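Local coordinates for YchF GTP-binding protein (Schizosaccharomyces pombe, PDB 1NI3) that hydrolyses ATP, and GTP less efficiently, in a magnesium-dependent manner and negatively regulates the G2/M transition of the cell cycle, at residues K248-I253 with D260-M265; I119-R124 with R142-I147; Y310-E315 with G334-D339; T327-A332 with K342-G347. All coordinates share one frame; numbering follows the deposited sequence.

Interaction 1: K248-I253 with D260-M265; sequences KIKKWI and DTLIPM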
loop_
_atom_site.group_PDB
_atom_site.type_symbol
_atom_site.label_atom_id
_atom_site.label_comp_id
_atom_site.label_asym_id
_atom_site.label_seq_id
_atom_site.Cartn_x
_atom_site.Cartn_y
_atom_site.Cartn_z
ATOM N N LYS A 248 20.925 9.228 9.853
ATOM C CA LYS A 248 21.668 8.606 8.773
ATOM C C LYS A 248 20.707 7.999 7.758
ATOM O O LYS A 248 20.722 8.362 6.585
ATOM C CB LYS A 248 22.595 7.532 9.348
ATOM C CG LYS A 248 23.228 7.944 10.688
ATOM C CD LYS A 248 24.498 7.147 11.018
ATOM C CE LYS A 248 25.640 7.489 10.060
ATOM N NZ LYS A 248 26.872 6.683 10.301
ATOM N N ILE A 249 19.864 7.084 8.230
ATOM C CA ILE A 249 18.867 6.411 7.391
ATOM C C ILE A 249 18.079 7.408 6.541
ATOM O O ILE A 249 17.860 7.200 5.343
ATOM C CB ILE A 249 17.857 5.613 8.250
ATOM C CG1 ILE A 249 18.553 4.423 8.913
ATOM C CG2 ILE A 249 16.689 5.144 7.391
ATOM C CD1 ILE A 249 17.660 3.647 9.830
ATOM N N LYS A 250 17.647 8.490 7.179
ATOM C CA LYS A 250 16.881 9.523 6.499
ATOM C C LYS A 250 17.586 10.001 5.233
ATOM O O LYS A 250 17.062 9.864 4.127
ATOM C CB LYS A 250 16.631 10.702 7.451
ATOM C CG LYS A 250 15.731 11.780 6.869
ATOM C CD LYS A 250 15.256 12.768 7.926
ATOM C CE LYS A 250 14.513 13.938 7.283
ATOM N NZ LYS A 250 13.381 13.478 6.424
ATOM N N LYS A 251 18.788 10.541 5.402
ATOM C CA LYS A 251 19.557 11.051 4.270
ATOM C C LYS A 251 19.744 10.026 3.166
ATOM O O LYS A 251 19.520 10.316 1.992
ATOM C CB LYS A 251 20.929 11.565 4.727
ATOM C CG LYS A 251 21.522 12.562 3.742
ATOM C CD LYS A 251 22.629 13.411 4.342
ATOM C CE LYS A 251 22.891 14.627 3.459
ATOM N NZ LYS A 251 23.866 15.589 4.051
ATOM N N TRP A 252 20.159 8.828 3.546
ATOM C CA TRP A 252 20.355 7.767 2.578
ATOM C C TRP A 252 19.160 7.700 1.661
ATOM O O TRP A 252 19.302 7.620 0.440
ATOM C CB TRP A 252 20.478 6.420 3.263
ATOM C CG TRP A 252 20.837 5.338 2.314
ATOM C CD1 TRP A 252 22.089 4.889 2.044
ATOM C CD2 TRP A 252 19.948 4.567 1.486
ATOM N NE1 TRP A 252 22.048 3.884 1.102
ATOM C CE2 TRP A 252 20.744 3.667 0.743
ATOM C CE3 TRP A 252 18.558 4.550 1.298
ATOM C CZ2 TRP A 252 20.203 2.759 -0.168
ATOM C CZ3 TRP A 252 18.019 3.643 0.387
ATOM C CH2 TRP A 252 18.842 2.762 -0.331
ATOM N N ILE A 253 17.975 7.710 2.263
ATOM C CA ILE A 253 16.744 7.632 1.489
ATOM C C ILE A 253 16.674 8.723 0.433
ATOM O O ILE A 253 16.344 8.457 -0.723
ATOM C CB ILE A 253 15.503 7.750 2.390
ATOM C CG1 ILE A 253 15.270 6.425 3.135
ATOM C CG2 ILE A 253 14.289 8.119 1.550
ATOM C CD1 ILE A 253 14.040 6.410 4.012
ATOM N N ASP A 260 10.003 8.515 -1.103
ATOM C CA ASP A 260 9.429 7.450 -0.293
ATOM C C ASP A 260 9.233 7.840 1.170
ATOM O O ASP A 260 10.103 8.433 1.804
ATOM C CB ASP A 260 10.301 6.212 -0.410
ATOM C CG ASP A 260 10.422 5.746 -1.837
ATOM O OD1 ASP A 260 9.382 5.377 -2.431
ATOM O OD2 ASP A 260 11.543 5.767 -2.380
ATOM N N THR A 261 8.063 7.505 1.692
ATOM C CA THR A 261 7.713 7.819 3.060
ATOM C C THR A 261 8.584 7.103 4.061
ATOM O O THR A 261 8.905 5.925 3.902
ATOM C CB THR A 261 6.282 7.417 3.369
ATOM O OG1 THR A 261 5.415 7.942 2.362
ATOM C CG2 THR A 261 5.874 7.944 4.736
ATOM N N LEU A 262 8.939 7.817 5.119
ATOM C CA LEU A 262 9.769 7.260 6.171
ATOM C C LEU A 262 9.036 7.411 7.505
ATOM O O LEU A 262 8.890 8.513 8.029
ATOM C CB LEU A 262 11.103 7.998 6.171
ATOM C CG LEU A 262 12.277 7.395 6.924
ATOM C CD1 LEU A 262 13.522 8.227 6.674
ATOM C CD2 LEU A 262 11.957 7.350 8.395
ATOM N N ILE A 263 8.581 6.286 8.049
ATOM C CA ILE A 263 7.834 6.265 9.305
ATOM C C ILE A 263 8.601 5.664 10.489
ATOM O O ILE A 263 8.648 4.443 10.632
ATOM C CB ILE A 263 6.522 5.450 9.137
ATOM C CG1 ILE A 263 5.642 6.085 8.057
ATOM C CG2 ILE A 263 5.794 5.362 10.462
ATOM C CD1 ILE A 263 4.274 5.412 7.895
ATOM N N PRO A 264 9.189 6.503 11.363
ATOM C CA PRO A 264 9.926 5.967 12.512
ATOM C C PRO A 264 8.909 5.349 13.452
ATOM O O PRO A 264 7.921 5.987 13.812
ATOM C CB PRO A 264 10.578 7.201 13.094
ATOM C CG PRO A 264 9.543 8.244 12.857
ATOM C CD PRO A 264 9.151 7.976 11.414
HETATM N N MSE A 265 9.164 4.114 13.859
HETATM C CA MSE A 265 8.242 3.387 14.725
HETATM C C MSE A 265 8.977 2.519 15.739
HETATM O O MSE A 265 10.193 2.560 15.847
HETATM C CB MSE A 265 7.419 2.462 13.866
HETATM C CG MSE A 265 8.252 1.321 13.328
HETATM SE SE MSE A 265 7.062 -0.083 12.754
HETATM C CE MSE A 265 6.276 -0.418 14.512
#
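Ile253 sends its longer branch out in full extension, CG1 anti to the carbonyl carbon (chi1 -76°) and CD1 anti to CA, while Leu262 sets CG anti to the backbone N (chi1 -165°), and the ends of the two side chains meet. The CD1 methyls are 3.3 Å apart, Ile253 CD1 to Leu262 CD1, and Ile253 CD1 also rests against Leu262 CG at 3.5 Å, the two side chains meeting at a slant. Leu262 CD1 reaches on to the helix backbone, where it lies 3.6 Å from Lys250 CA. Leu262 CD1 also touches the root of the lysine side chain, Lys250 CB at 4.0 Å, with CG slightly farther; the lysine runs across the leucine at about a right angle. Ile249 CG2 is a more distant neighbour of the same methyl. Helix 246-254 and strand 262-265 run nearly antiparallel (165° between the short axes), as expected in the second half of a beta-alpha-beta crossover of the P-loop GTPase fold: strand 262-265 pairs in parallel with strand 227-232, and the helix packs on the sheet. Two residues of that neighbouring strand also touch the contact, Tyr229 against Ile253 and Val231 against Leu262. At the turn before the strand, Ile253 CG2 comes within 4.2 Å of Asp260 O, while the Asp260 carboxylate is held by Lys205 in a salt bridge and by a hydrogen bond with Ser257 OG.

Interaction 2: I119-R124 with R142-I147; sequences IYQVVR and RDLSII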
loop_
_atom_site.group_PDB
_atom_site.type_symbol
_atom_site.label_atom_id
_atom_site.label_comp_id
_atom_site.label_asym_id
_atom_site.label_seq_id
_atom_site.Cartn_x
_atom_site.Cartn_y
_atom_site.Cartn_z
ATOM N N ILE A 119 5.211 -2.240 -1.049
ATOM C CA ILE A 119 6.139 -2.789 -0.081
ATOM C C ILE A 119 6.319 -1.986 1.202
ATOM O O ILE A 119 6.452 -0.758 1.186
ATOM C CB ILE A 119 7.538 -2.974 -0.723
ATOM C CG1 ILE A 119 7.552 -4.214 -1.597
ATOM C CG2 ILE A 119 8.612 -3.094 0.340
ATOM C CD1 ILE A 119 8.878 -4.514 -2.157
ATOM N N TYR A 120 6.315 -2.708 2.312
ATOM C CA TYR A 120 6.522 -2.120 3.620
ATOM C C TYR A 120 7.914 -2.585 4.023
ATOM O O TYR A 120 8.074 -3.702 4.502
ATOM C CB TYR A 120 5.507 -2.675 4.602
ATOM C CG TYR A 120 4.223 -1.886 4.652
ATOM C CD1 TYR A 120 4.245 -0.534 4.931
ATOM C CD2 TYR A 120 2.984 -2.502 4.488
ATOM C CE1 TYR A 120 3.080 0.193 5.058
ATOM C CE2 TYR A 120 1.800 -1.790 4.615
ATOM C CZ TYR A 120 1.859 -0.438 4.903
ATOM O OH TYR A 120 0.716 0.299 5.061
ATOM N N GLN A 121 8.922 -1.740 3.833
ATOM C CA GLN A 121 10.303 -2.104 4.150
ATOM C C GLN A 121 10.738 -1.744 5.551
ATOM O O GLN A 121 10.989 -0.580 5.853
ATOM C CB GLN A 121 11.256 -1.458 3.141
ATOM C CG GLN A 121 12.722 -1.828 3.315
ATOM C CD GLN A 121 13.465 -1.793 1.995
ATOM O OE1 GLN A 121 14.665 -1.513 1.937
ATOM N NE2 GLN A 121 12.750 -2.089 0.918
ATOM N N VAL A 122 10.857 -2.762 6.394
ATOM C CA VAL A 122 11.261 -2.565 7.778
ATOM C C VAL A 122 12.767 -2.335 7.983
ATOM O O VAL A 122 13.564 -3.270 7.891
ATOM C CB VAL A 122 10.869 -3.759 8.632
ATOM C CG1 VAL A 122 11.224 -3.491 10.070
ATOM C CG2 VAL A 122 9.391 -4.038 8.464
ATOM N N VAL A 123 13.148 -1.097 8.289
ATOM C CA VAL A 123 14.552 -0.756 8.523
ATOM C C VAL A 123 14.884 -0.893 10.012
ATOM O O VAL A 123 14.156 -0.388 10.870
ATOM C CB VAL A 123 14.866 0.694 8.065
ATOM C CG1 VAL A 123 16.337 1.008 8.283
ATOM C CG2 VAL A 123 14.506 0.866 6.596
ATOM N N ARG A 124 15.982 -1.578 10.318
ATOM C CA ARG A 124 16.387 -1.772 11.708
ATOM C C ARG A 124 17.229 -0.626 12.243
ATOM O O ARG A 124 18.212 -0.220 11.623
ATOM C CB ARG A 124 17.149 -3.084 11.857
ATOM C CG ARG A 124 17.710 -3.307 13.242
ATOM C CD ARG A 124 18.201 -4.729 13.384
ATOM N NE ARG A 124 18.607 -5.024 14.750
ATOM C CZ ARG A 124 18.839 -6.250 15.202
ATOM N NH1 ARG A 124 18.700 -7.291 14.391
ATOM N NH2 ARG A 124 19.208 -6.440 16.464
ATOM N N ARG A 142 23.763 -0.276 5.231
ATOM C CA ARG A 142 24.250 -1.356 4.393
ATOM C C ARG A 142 23.078 -2.153 3.842
ATOM O O ARG A 142 22.896 -2.251 2.627
ATOM C CB ARG A 142 25.155 -2.291 5.186
ATOM C CG ARG A 142 26.114 -3.050 4.300
ATOM C CD ARG A 142 26.682 -4.274 4.985
ATOM N NE ARG A 142 25.678 -5.326 5.145
ATOM C CZ ARG A 142 25.080 -5.626 6.297
ATOM N NH1 ARG A 142 25.381 -4.953 7.405
ATOM N NH2 ARG A 142 24.190 -6.612 6.347
ATOM N N ASP A 143 22.284 -2.715 4.752
ATOM C CA ASP A 143 21.116 -3.533 4.407
ATOM C C ASP A 143 20.139 -2.804 3.491
ATOM O O ASP A 143 19.524 -3.407 2.604
ATOM C CB ASP A 143 20.384 -3.945 5.681
ATOM C CG ASP A 143 21.251 -4.758 6.606
ATOM O OD1 ASP A 143 22.422 -4.367 6.805
ATOM O OD2 ASP A 143 20.769 -5.780 7.140
ATOM N N LEU A 144 19.989 -1.507 3.734
ATOM C CA LEU A 144 19.103 -0.677 2.934
ATOM C C LEU A 144 19.514 -0.719 1.466
ATOM O O LEU A 144 18.662 -0.813 0.580
ATOM C CB LEU A 144 19.162 0.765 3.418
ATOM C CG LEU A 144 17.967 1.293 4.202
ATOM C CD1 LEU A 144 18.303 2.660 4.761
ATOM C CD2 LEU A 144 16.754 1.355 3.293
ATOM N N SER A 145 20.817 -0.631 1.217
ATOM C CA SER A 145 21.333 -0.650 -0.139
ATOM C C SER A 145 21.250 -2.050 -0.752
ATOM O O SER A 145 20.970 -2.206 -1.939
ATOM C CB SER A 145 22.776 -0.147 -0.149
ATOM O OG SER A 145 23.226 0.093 -1.494
ATOM N N ILE A 146 21.482 -3.069 0.064
ATOM C CA ILE A 146 21.420 -4.455 -0.403
ATOM C C ILE A 146 20.107 -4.743 -1.128
ATOM O O ILE A 146 20.093 -5.077 -2.318
ATOM C CB ILE A 146 21.536 -5.439 0.777
ATOM C CG1 ILE A 146 22.950 -5.394 1.349
ATOM C CG2 ILE A 146 21.171 -6.849 0.328
ATOM C CD1 ILE A 146 23.071 -6.077 2.684
ATOM N N ILE A 147 19.007 -4.624 -0.388
ATOM C CA ILE A 147 17.673 -4.869 -0.927
ATOM C C ILE A 147 17.475 -4.159 -2.263
ATOM O O ILE A 147 17.089 -4.785 -3.251
ATOM C CB ILE A 147 16.587 -4.446 0.105
ATOM C CG1 ILE A 147 16.783 -5.253 1.398
ATOM C CG2 ILE A 147 15.190 -4.731 -0.432
ATOM C CD1 ILE A 147 15.806 -4.929 2.499
#
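Strand 119-124 and helix 142-147 face each other around Val123 and Leu144, whose CA atoms lie 7.2 Å apart. The short axes approach to 9.2 Å and run at 153° to one another, so the helix lies roughly antiparallel to the strand. Gln121 spans much of the gap. Its CG is anti to the backbone N (chi1 -177°) and the rest of the chain is extended, which carries the terminal amide straight out to the helix, where Ile147 comes to meet it from the opposite direction. Both ends of the amide touch isoleucine methyls: Gln121 OE1 is 3.6 Å from Ile147 CD1, and Gln121 NE2 is 3.8 Å from Ile147 CG2. Gln121 OE1 also borders Leu144 CD2 at 3.8 Å. Leu144 CD2 completes the contact by packing on Val123 CG2 at 4.0 Å, with the two side chains crossing at about a right angle. An alanine in place of Gln121 would probably open a gap beneath the helix and leave Ile147 CD1 and CG2 and Leu144 CD2 without the amide they pack on. All four residues are buried. Tyr229 of the adjacent strand touches Gln121, Val123 and Leu144, and Ile249 of helix 246-254 touches Val123 and Leu144. Strand 118-124 lies between the parallel strands 22-27 and 227-232, and the long helix 140-168 packs on it: this is the alpha/beta layering of the P-loop GTPase domain, with Val26 of the strand that leads into the predicted ATP-binding loop also in touch with Gln121.

Interaction 3: Y310-E315 with G334-D339; sequences YFTCGE and GVIHTD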
loop_
_atom_site.group_PDB
_atom_site.type_symbol
_atom_site.label_atom_id
_atom_site.label_comp_id
_atom_site.label_asym_id
_atom_site.label_seq_id
_atom_site.Cartn_x
_atom_site.Cartn_y
_atom_site.Cartn_z
ATOM N N TYR A 310 -15.883 5.318 -0.864
ATOM C CA TYR A 310 -17.149 6.009 -0.778
ATOM C C TYR A 310 -17.938 5.116 0.179
ATOM O O TYR A 310 -17.542 3.972 0.411
ATOM C CB TYR A 310 -17.826 6.111 -2.148
ATOM C CG TYR A 310 -18.390 4.829 -2.709
ATOM C CD1 TYR A 310 -17.666 4.053 -3.614
ATOM C CD2 TYR A 310 -19.674 4.413 -2.365
ATOM C CE1 TYR A 310 -18.220 2.900 -4.166
ATOM C CE2 TYR A 310 -20.226 3.265 -2.907
ATOM C CZ TYR A 310 -19.497 2.517 -3.807
ATOM O OH TYR A 310 -20.065 1.399 -4.359
ATOM N N PHE A 311 -19.027 5.614 0.760
ATOM C CA PHE A 311 -19.782 4.790 1.704
ATOM C C PHE A 311 -21.193 4.508 1.249
ATOM O O PHE A 311 -21.663 5.053 0.261
ATOM C CB PHE A 311 -19.881 5.468 3.074
ATOM C CG PHE A 311 -18.613 6.102 3.535
ATOM C CD1 PHE A 311 -18.314 7.409 3.190
ATOM C CD2 PHE A 311 -17.705 5.385 4.305
ATOM C CE1 PHE A 311 -17.129 7.993 3.606
ATOM C CE2 PHE A 311 -16.517 5.962 4.724
ATOM C CZ PHE A 311 -16.227 7.270 4.373
ATOM N N THR A 312 -21.855 3.623 1.980
ATOM C CA THR A 312 -23.250 3.305 1.729
ATOM C C THR A 312 -23.835 3.247 3.128
ATOM O O THR A 312 -23.701 2.248 3.834
ATOM C CB THR A 312 -23.462 1.965 0.983
ATOM O OG1 THR A 312 -22.953 0.881 1.758
ATOM C CG2 THR A 312 -22.783 1.992 -0.370
ATOM N N CYS A 313 -24.452 4.351 3.541
ATOM C CA CYS A 313 -25.034 4.454 4.877
ATOM C C CYS A 313 -26.510 4.078 4.937
ATOM O O CYS A 313 -27.251 4.194 3.960
ATOM C CB CYS A 313 -24.847 5.871 5.383
ATOM S SG CYS A 313 -23.175 6.444 5.120
ATOM N N GLY A 314 -26.928 3.633 6.113
ATOM C CA GLY A 314 -28.305 3.229 6.329
ATOM C C GLY A 314 -28.491 2.744 7.751
ATOM O O GLY A 314 -27.582 2.142 8.322
ATOM N N GLU A 315 -29.664 2.995 8.322
ATOM C CA GLU A 315 -29.944 2.575 9.686
ATOM C C GLU A 315 -29.489 1.150 9.947
ATOM O O GLU A 315 -29.111 0.806 11.062
ATOM C CB GLU A 315 -31.440 2.737 9.988
ATOM C CG GLU A 315 -31.967 4.156 9.761
ATOM C CD GLU A 315 -31.284 5.207 10.636
ATOM O OE1 GLU A 315 -31.322 5.065 11.880
ATOM O OE2 GLU A 315 -30.715 6.177 10.080
ATOM N N GLY A 334 -20.483 -1.285 -9.268
ATOM C CA GLY A 334 -20.223 -2.674 -9.581
ATOM C C GLY A 334 -19.595 -3.363 -8.393
ATOM O O GLY A 334 -19.833 -4.543 -8.143
ATOM N N VAL A 335 -18.789 -2.608 -7.652
ATOM C CA VAL A 335 -18.095 -3.121 -6.473
ATOM C C VAL A 335 -19.019 -3.911 -5.527
ATOM O O VAL A 335 -18.677 -5.013 -5.089
ATOM C CB VAL A 335 -17.424 -1.963 -5.702
ATOM C CG1 VAL A 335 -16.726 -2.484 -4.461
ATOM C CG2 VAL A 335 -16.425 -1.257 -6.610
ATOM N N ILE A 336 -20.193 -3.359 -5.232
ATOM C CA ILE A 336 -21.150 -4.013 -4.351
ATOM C C ILE A 336 -21.831 -5.200 -5.021
ATOM O O ILE A 336 -21.736 -6.334 -4.550
ATOM C CB ILE A 336 -22.220 -3.015 -3.882
ATOM C CG1 ILE A 336 -21.548 -1.875 -3.123
ATOM C CG2 ILE A 336 -23.251 -3.717 -3.009
ATOM C CD1 ILE A 336 -22.502 -0.901 -2.507
ATOM N N HIS A 337 -22.530 -4.927 -6.115
ATOM C CA HIS A 337 -23.216 -5.967 -6.871
ATOM C C HIS A 337 -22.974 -5.701 -8.352
ATOM O O HIS A 337 -23.190 -4.585 -8.835
ATOM C CB HIS A 337 -24.725 -5.964 -6.584
ATOM C CG HIS A 337 -25.083 -6.406 -5.192
ATOM N ND1 HIS A 337 -24.576 -7.553 -4.617
ATOM C CD2 HIS A 337 -25.927 -5.870 -4.274
ATOM C CE1 HIS A 337 -25.091 -7.706 -3.409
ATOM N NE2 HIS A 337 -25.913 -6.699 -3.177
ATOM N N THR A 338 -22.513 -6.727 -9.062
ATOM C CA THR A 338 -22.218 -6.631 -10.490
ATOM C C THR A 338 -23.345 -5.956 -11.266
ATOM O O THR A 338 -23.094 -5.106 -12.124
ATOM C CB THR A 338 -21.982 -8.024 -11.088
ATOM O OG1 THR A 338 -21.152 -8.789 -10.205
ATOM C CG2 THR A 338 -21.299 -7.906 -12.443
ATOM N N ASP A 339 -24.581 -6.340 -10.952
ATOM C CA ASP A 339 -25.758 -5.782 -11.611
ATOM C C ASP A 339 -25.731 -4.259 -11.615
ATOM O O ASP A 339 -25.957 -3.631 -12.649
ATOM C CB ASP A 339 -27.040 -6.250 -10.919
ATOM C CG ASP A 339 -27.182 -7.758 -10.908
ATOM O OD1 ASP A 339 -27.111 -8.375 -11.992
ATOM O OD2 ASP A 339 -27.375 -8.328 -9.813
#
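Ile336, near the end of helix 329-336, and Tyr310, on strand 307-312, give up the most surface here, and Thr312 adds a smaller share. The tyrosine ring leaves the strand with CG between the backbone N and the carbonyl carbon (chi1 72°), and its hydroxyl end arrives at the helix. There Tyr310 OH lies against the longer branch of Ile336, 3.8 Å from both its CG1 and its CD1, the two side chains crossing obliquely. Ile336 CD1 also meets Thr312 CG2 at 3.6 Å, and these two side chains reach for each other tip to tip. Tyr310 and Thr312 thus hold one isoleucine branch from alternate positions of the strand. Val335 is a looser neighbour, its CB 4.5 Å from Tyr310 OH. Both hydroxyls, of Tyr310 and Thr312, are engaged outside the two segments: Tyr310 OH is hydrogen-bonded to Ala332 O one turn back in the same helix, and Thr312 OG1 to Trp321 NE1. Trp321, on the antiparallel partner strand 317-324, also touches Val335 and Ile336 and meets the Tyr310 ring at a shallow interplanar angle, so it backs the contact from the sheet. A helix packed against such strands is consistent with the ubiquitin-like beta-grasp of a TGS domain. The contact is mixed in character: between the segments it is mainly van der Waals, the Ile336 branch meeting a methyl and a hydroxyl oxygen, while the hydroxyls bond to other partners, so that Tyr310 both packs against the helix and is anchored to its main chain.

Interaction 4: T327-A332 with K342-G347; sequences TKAPQA and KAFVVG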
loop_
_atom_site.group_PDB
_atom_site.type_symbol
_atom_site.label_atom_id
_atom_site.label_comp_id
_atom_site.label_asym_id
_atom_site.label_seq_id
_atom_site.Cartn_x
_atom_site.Cartn_y
_atom_site.Cartn_z
ATOM N N THR A 327 -12.005 6.043 -10.296
ATOM C CA THR A 327 -13.113 5.197 -10.682
ATOM C C THR A 327 -14.396 5.974 -10.912
ATOM O O THR A 327 -14.683 6.961 -10.236
ATOM C CB THR A 327 -13.356 4.126 -9.633
ATOM O OG1 THR A 327 -12.129 3.429 -9.388
ATOM C CG2 THR A 327 -14.397 3.135 -10.121
ATOM N N LYS A 328 -15.173 5.507 -11.877
ATOM C CA LYS A 328 -16.427 6.156 -12.199
ATOM C C LYS A 328 -17.636 5.398 -11.656
ATOM O O LYS A 328 -17.664 4.165 -11.622
ATOM C CB LYS A 328 -16.536 6.368 -13.714
ATOM C CG LYS A 328 -15.791 7.617 -14.211
ATOM C CD LYS A 328 -15.878 7.808 -15.734
ATOM C CE LYS A 328 -15.033 6.783 -16.484
ATOM N NZ LYS A 328 -15.130 6.927 -17.967
ATOM N N ALA A 329 -18.626 6.176 -11.226
ATOM C CA ALA A 329 -19.869 5.682 -10.645
ATOM C C ALA A 329 -20.293 4.265 -11.032
ATOM O O ALA A 329 -20.432 3.408 -10.164
ATOM C CB ALA A 329 -20.984 6.665 -10.951
ATOM N N PRO A 330 -20.498 3.993 -12.332
ATOM C CA PRO A 330 -20.911 2.628 -12.687
ATOM C C PRO A 330 -20.005 1.566 -12.066
ATOM O O PRO A 330 -20.474 0.695 -11.326
ATOM C CB PRO A 330 -20.847 2.633 -14.212
ATOM C CG PRO A 330 -21.180 4.058 -14.554
ATOM C CD PRO A 330 -20.363 4.830 -13.537
ATOM N N GLN A 331 -18.709 1.645 -12.356
ATOM C CA GLN A 331 -17.749 0.687 -11.813
ATOM C C GLN A 331 -17.835 0.650 -10.294
ATOM O O GLN A 331 -17.903 -0.423 -9.697
ATOM C CB GLN A 331 -16.326 1.059 -12.239
ATOM C CG GLN A 331 -16.104 1.040 -13.737
ATOM C CD GLN A 331 -16.795 2.200 -14.436
ATOM O OE1 GLN A 331 -17.313 2.049 -15.540
ATOM N NE2 GLN A 331 -16.782 3.369 -13.805
ATOM N N ALA A 332 -17.823 1.826 -9.679
ATOM C CA ALA A 332 -17.909 1.939 -8.224
ATOM C C ALA A 332 -19.073 1.112 -7.700
ATOM O O ALA A 332 -18.944 0.374 -6.732
ATOM C CB ALA A 332 -18.097 3.390 -7.826
ATOM N N LYS A 342 -24.057 -3.065 -14.636
ATOM C CA LYS A 342 -24.764 -3.477 -15.846
ATOM C C LYS A 342 -26.036 -2.663 -16.059
ATOM O O LYS A 342 -26.162 -1.921 -17.039
ATOM C CB LYS A 342 -25.122 -4.967 -15.776
ATOM C CG LYS A 342 -23.910 -5.896 -15.840
ATOM C CD LYS A 342 -24.302 -7.370 -15.952
ATOM C CE LYS A 342 -23.066 -8.257 -16.088
ATOM N NZ LYS A 342 -23.409 -9.679 -16.373
ATOM N N ALA A 343 -26.974 -2.808 -15.129
ATOM C CA ALA A 343 -28.249 -2.102 -15.185
ATOM C C ALA A 343 -28.118 -0.648 -14.735
ATOM O O ALA A 343 -29.081 -0.060 -14.245
ATOM C CB ALA A 343 -29.270 -2.824 -14.313
ATOM N N PHE A 344 -26.937 -0.066 -14.909
ATOM C CA PHE A 344 -26.735 1.306 -14.478
ATOM C C PHE A 344 -27.173 2.347 -15.485
ATOM O O PHE A 344 -27.069 2.158 -16.700
ATOM C CB PHE A 344 -25.272 1.554 -14.126
ATOM C CG PHE A 344 -25.031 2.862 -13.425
ATOM C CD1 PHE A 344 -25.265 2.984 -12.062
ATOM C CD2 PHE A 344 -24.562 3.969 -14.124
ATOM C CE1 PHE A 344 -25.031 4.191 -11.400
ATOM C CE2 PHE A 344 -24.323 5.184 -13.475
ATOM C CZ PHE A 344 -24.557 5.295 -12.110
ATOM N N VAL A 345 -27.657 3.456 -14.946
ATOM C CA VAL A 345 -28.120 4.582 -15.737
ATOM C C VAL A 345 -27.745 5.834 -14.963
ATOM O O VAL A 345 -27.133 6.765 -15.498
ATOM C CB VAL A 345 -29.645 4.528 -15.941
ATOM C CG1 VAL A 345 -30.194 5.920 -16.201
ATOM C CG2 VAL A 345 -29.961 3.612 -17.122
ATOM N N VAL A 346 -28.116 5.838 -13.688
ATOM C CA VAL A 346 -27.822 6.941 -12.791
ATOM C C VAL A 346 -27.638 6.403 -11.376
ATOM O O VAL A 346 -27.964 5.250 -11.081
ATOM C CB VAL A 346 -28.955 7.989 -12.786
ATOM C CG1 VAL A 346 -28.805 8.922 -13.981
ATOM C CG2 VAL A 346 -30.304 7.290 -12.827
ATOM N N GLY A 347 -27.091 7.247 -10.512
ATOM C CA GLY A 347 -26.872 6.876 -9.132
ATOM C C GLY A 347 -27.073 8.119 -8.294
ATOM O O GLY A 347 -26.984 9.239 -8.805
#
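Pro330 and Phe344 form the heart of this contact, with Ala329 beside them. Pro330 CA stands over the centre of the Phe344 ring, 4.2 Å from its centroid and 10° off the ring normal, a CH-pi contact on the face. The pyrrolidine ring reaches out over the rim, bringing Pro330 CG to 3.4 Å from Phe344 CD2, and Ala329 CB approaches Phe344 CZ obliquely at 4.0 Å. Phe344 gets there with CG anti to the backbone N (chi1 -169°), which swings the ring off its own loop toward the N-terminal part of helix 329-336. Val346 N lies 3.8 Å above the opposite face of the Phe344 ring. With a serine at Phe344, Pro330 would probably lose its aromatic cover and a gap would open between the helix and the loop. Further out, Lys375 touches both Pro330 and Phe344, Glu341 borders Pro330, and the main chain of Ala329 bonds to that of Tyr377. In this part of the TGS domain the loop between helix 338-342 and strand 346-350 is pinned to the N-terminal part of helix 329-336. Across the segments the attachment is apolar, made of van der Waals contacts and one CH-pi contact from Pro330 CA, with little directional bonding.

In the fold
The four contacts form two pairs on opposite sides of the chain's centre. Interactions 1 and 2 adjoin in the GTPase domain, touching through helix 246-254, whose Trp252 also touches helix 140-168; both rest on the same sheet. Interactions 3 and 4 belong to the TGS domain and share helix 329-336. Centres of contacts in different pairs are 39 to 42 Å apart, although interaction 3 reaches the sheet that also serves the GTPase domain. Interactions 2 and 4 are buried, the former mixing an amide with aliphatics, the latter purely apolar; 1 and 3 are only partly buried, with polar groups at their borders.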